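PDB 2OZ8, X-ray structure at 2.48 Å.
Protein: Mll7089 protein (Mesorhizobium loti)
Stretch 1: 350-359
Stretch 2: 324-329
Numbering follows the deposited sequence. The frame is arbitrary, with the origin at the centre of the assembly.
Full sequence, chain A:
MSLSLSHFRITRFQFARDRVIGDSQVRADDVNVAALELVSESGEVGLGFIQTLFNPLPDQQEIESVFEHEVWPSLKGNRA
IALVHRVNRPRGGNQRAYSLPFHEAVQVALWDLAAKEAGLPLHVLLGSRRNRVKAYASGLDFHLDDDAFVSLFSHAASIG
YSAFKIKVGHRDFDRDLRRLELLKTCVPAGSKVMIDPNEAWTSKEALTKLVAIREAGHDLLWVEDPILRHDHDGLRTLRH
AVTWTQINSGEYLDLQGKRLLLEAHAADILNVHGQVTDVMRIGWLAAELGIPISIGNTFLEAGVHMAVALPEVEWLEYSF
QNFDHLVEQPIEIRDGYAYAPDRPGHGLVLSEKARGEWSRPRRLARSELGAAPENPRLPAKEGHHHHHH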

# COMPACT_ATOMS: atom_id res chain seq x y z
N LEU A 350 4.63 44.60 -27.80
CA LEU A 350 5.64 45.41 -27.16
C LEU A 350 5.53 46.88 -27.59
O LEU A 350 5.23 47.17 -28.76
CB LEU A 350 6.98 44.86 -27.55
CG LEU A 350 8.14 44.99 -26.59
CD1 LEU A 350 7.80 44.34 -25.28
CD2 LEU A 350 9.30 44.30 -27.28
N SER A 351 5.71 47.81 -26.66
CA SER A 351 5.56 49.22 -27.00
C SER A 351 6.87 49.71 -27.63
O SER A 351 7.95 49.52 -27.08
CB SER A 351 5.20 49.99 -25.75
OG SER A 351 5.59 51.35 -25.79
N GLU A 352 6.78 50.29 -28.81
CA GLU A 352 7.98 50.80 -29.47
C GLU A 352 8.61 51.95 -28.68
O GLU A 352 9.84 52.01 -28.54
CB GLU A 352 7.74 51.13 -30.96
CG GLU A 352 7.32 49.87 -31.79
CD GLU A 352 8.40 48.77 -31.88
OE1 GLU A 352 9.60 49.10 -31.80
OE2 GLU A 352 8.05 47.57 -32.07
N LYS A 353 7.77 52.82 -28.11
CA LYS A 353 8.28 53.85 -27.22
C LYS A 353 9.06 53.19 -26.09
O LYS A 353 10.17 53.64 -25.75
CB LYS A 353 7.17 54.72 -26.66
CG LYS A 353 6.51 55.65 -27.69
CD LYS A 353 5.21 56.33 -27.14
CE LYS A 353 4.37 56.93 -28.31
NZ LYS A 353 2.91 57.06 -27.96
N ALA A 354 8.50 52.12 -25.52
CA ALA A 354 9.15 51.41 -24.41
C ALA A 354 10.47 50.78 -24.77
O ALA A 354 11.42 50.94 -24.03
CB ALA A 354 8.20 50.37 -23.79
N ARG A 355 10.53 50.08 -25.90
CA ARG A 355 11.79 49.54 -26.41
C ARG A 355 12.91 50.61 -26.61
O ARG A 355 14.10 50.26 -26.63
CB ARG A 355 11.52 48.78 -27.70
CG ARG A 355 12.76 48.04 -28.26
CD ARG A 355 12.56 47.52 -29.69
NE ARG A 355 11.55 46.47 -29.73
CZ ARG A 355 10.73 46.28 -30.77
NH1 ARG A 355 10.83 47.06 -31.83
NH2 ARG A 355 9.82 45.31 -30.74
N GLY A 356 12.54 51.89 -26.76
CA GLY A 356 13.50 52.99 -26.90
C GLY A 356 13.94 53.62 -25.58
O GLY A 356 15.13 53.75 -25.31
N GLU A 357 12.98 54.00 -24.75
CA GLU A 357 13.28 54.61 -23.45
C GLU A 357 13.87 53.61 -22.48
O GLU A 357 14.83 53.94 -21.77
CB GLU A 357 12.02 55.29 -22.85
CG GLU A 357 11.55 56.51 -23.69
CD GLU A 357 10.17 57.09 -23.27
OE1 GLU A 357 9.49 56.49 -22.38
OE2 GLU A 357 9.80 58.16 -23.84
N TRP A 358 13.35 52.38 -22.48
CA TRP A 358 13.63 51.45 -21.37
C TRP A 358 14.61 50.31 -21.65
O TRP A 358 14.99 49.57 -20.71
CB TRP A 358 12.33 50.95 -20.73
CG TRP A 358 11.57 52.05 -20.00
CD1 TRP A 358 10.43 52.69 -20.42
CD2 TRP A 358 11.91 52.63 -18.72
NE1 TRP A 358 10.04 53.63 -19.49
CE2 TRP A 358 10.92 53.61 -18.44
CE3 TRP A 358 12.93 52.40 -17.78
CZ2 TRP A 358 10.93 54.35 -17.26
CZ3 TRP A 358 12.94 53.13 -16.62
CH2 TRP A 358 11.96 54.10 -16.37
N SER A 359 15.04 50.15 -22.90
CA SER A 359 15.97 49.06 -23.22
C SER A 359 17.25 49.21 -22.39
O SER A 359 17.74 50.34 -22.24
CB SER A 359 16.29 49.06 -24.71
OG SER A 359 17.27 48.08 -25.06
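Stretch 2 324-329: DHLVEQ

The most unusual feature of this contact is its single beta bridge, placed exactly where one stretch is about to become a helix and the other has just left a 3-10 turn. Leu 350 and Val 327 are the bridged pair, their CA atoms 4.3 Å apart, and one nearly straight hydrogen bond fastens the backbones: Ser 351 N donates to Leu 326 O at 2.8 Å, with an angle of 166° at the hydrogen. The same carbonyl receives a CA-H...O contact, Leu 350 CA lying 3.5 Å from Leu 326 O.

Stretch 2 begins as a 3-10 segment, 324-326, closed by Val 327 N donating to Asp 324 O at 3.1 Å. Val 327 then adopts an extended conformation (phi/psi -127/161), as a beta-branched residue readily does. From this bridge, the rising numbers of stretch 1 run alongside the falling numbers of stretch 2: Ser 351 touches Leu 326, Ala 354 meets His 325, and Trp 358 reaches the His 325 ring.

Ser 351 suits the N-cap because its short hydroxyl side chain can fold back on the helix, where OG accepts from Ala 354 N at 3.0 Å. A water links the same residue to stretch 2, donating to His 325 O at 2.8 Å and lying 3.3 Å from Ser 351 OG.

One turn on, Ala 354 points its CB toward stretch 2 and brings it within 3.1 Å of His 325 O and 3.8 Å of Leu 326 CA; a methyl group lets the backbones pack this closely. At the helix's far end, Trp 358 offers a broad ring face to the edge of His 325. The His 325 ring and the five-membered ring of Trp 358 have planes inclined at 69°, and His 325 CD2 lies 3.6 Å from Trp 358 CD1.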

# COMPACT_ATOMS: atom_id res chain seq x y z
N ASP A 324 3.11 47.74 -17.19
CA ASP A 324 2.23 48.02 -18.31
C ASP A 324 2.90 48.87 -19.40
O ASP A 324 2.54 48.79 -20.58
CB ASP A 324 0.93 48.69 -17.82
CG ASP A 324 0.02 47.74 -17.02
OD1 ASP A 324 0.42 46.59 -16.64
OD2 ASP A 324 -1.12 48.14 -16.77
N HIS A 325 3.86 49.70 -19.00
CA HIS A 325 4.51 50.60 -19.91
C HIS A 325 5.25 49.84 -21.05
O HIS A 325 5.58 50.43 -22.12
CB HIS A 325 5.48 51.50 -19.15
CG HIS A 325 6.61 50.77 -18.53
ND1 HIS A 325 6.45 49.95 -17.42
CD2 HIS A 325 7.92 50.71 -18.86
CE1 HIS A 325 7.62 49.43 -17.11
NE2 HIS A 325 8.53 49.87 -17.96
N LEU A 326 5.49 48.55 -20.83
CA LEU A 326 6.22 47.79 -21.79
C LEU A 326 5.39 47.38 -23.01
O LEU A 326 5.96 47.02 -24.03
CB LEU A 326 6.87 46.58 -21.15
CG LEU A 326 7.94 46.67 -20.06
CD1 LEU A 326 8.13 45.30 -19.41
CD2 LEU A 326 9.28 47.22 -20.53
N VAL A 327 4.06 47.45 -22.92
CA VAL A 327 3.20 46.96 -24.01
C VAL A 327 2.19 48.03 -24.45
O VAL A 327 1.88 48.96 -23.68
CB VAL A 327 2.41 45.68 -23.60
CG1 VAL A 327 3.29 44.40 -23.67
CG2 VAL A 327 1.73 45.90 -22.24
N GLU A 328 1.63 47.87 -25.65
CA GLU A 328 0.68 48.86 -26.20
C GLU A 328 -0.60 48.86 -25.42
O GLU A 328 -1.00 49.90 -24.94
CB GLU A 328 0.42 48.64 -27.70
CG GLU A 328 1.67 48.89 -28.52
CD GLU A 328 1.54 48.59 -30.00
OE1 GLU A 328 0.51 47.98 -30.46
OE2 GLU A 328 2.51 48.98 -30.72
N GLN A 329 -1.25 47.70 -25.31
CA GLN A 329 -2.43 47.55 -24.43
C GLN A 329 -2.39 46.30 -23.56
O GLN A 329 -2.49 45.16 -24.06
CB GLN A 329 -3.77 47.63 -25.19
CG GLN A 329 -3.72 47.02 -26.51
CD GLN A 329 -4.80 47.48 -27.45
OE1 GLN A 329 -5.93 47.74 -27.05
NE2 GLN A 329 -4.46 47.55 -28.73
O HOH W 1 3.88 52.39 -23.19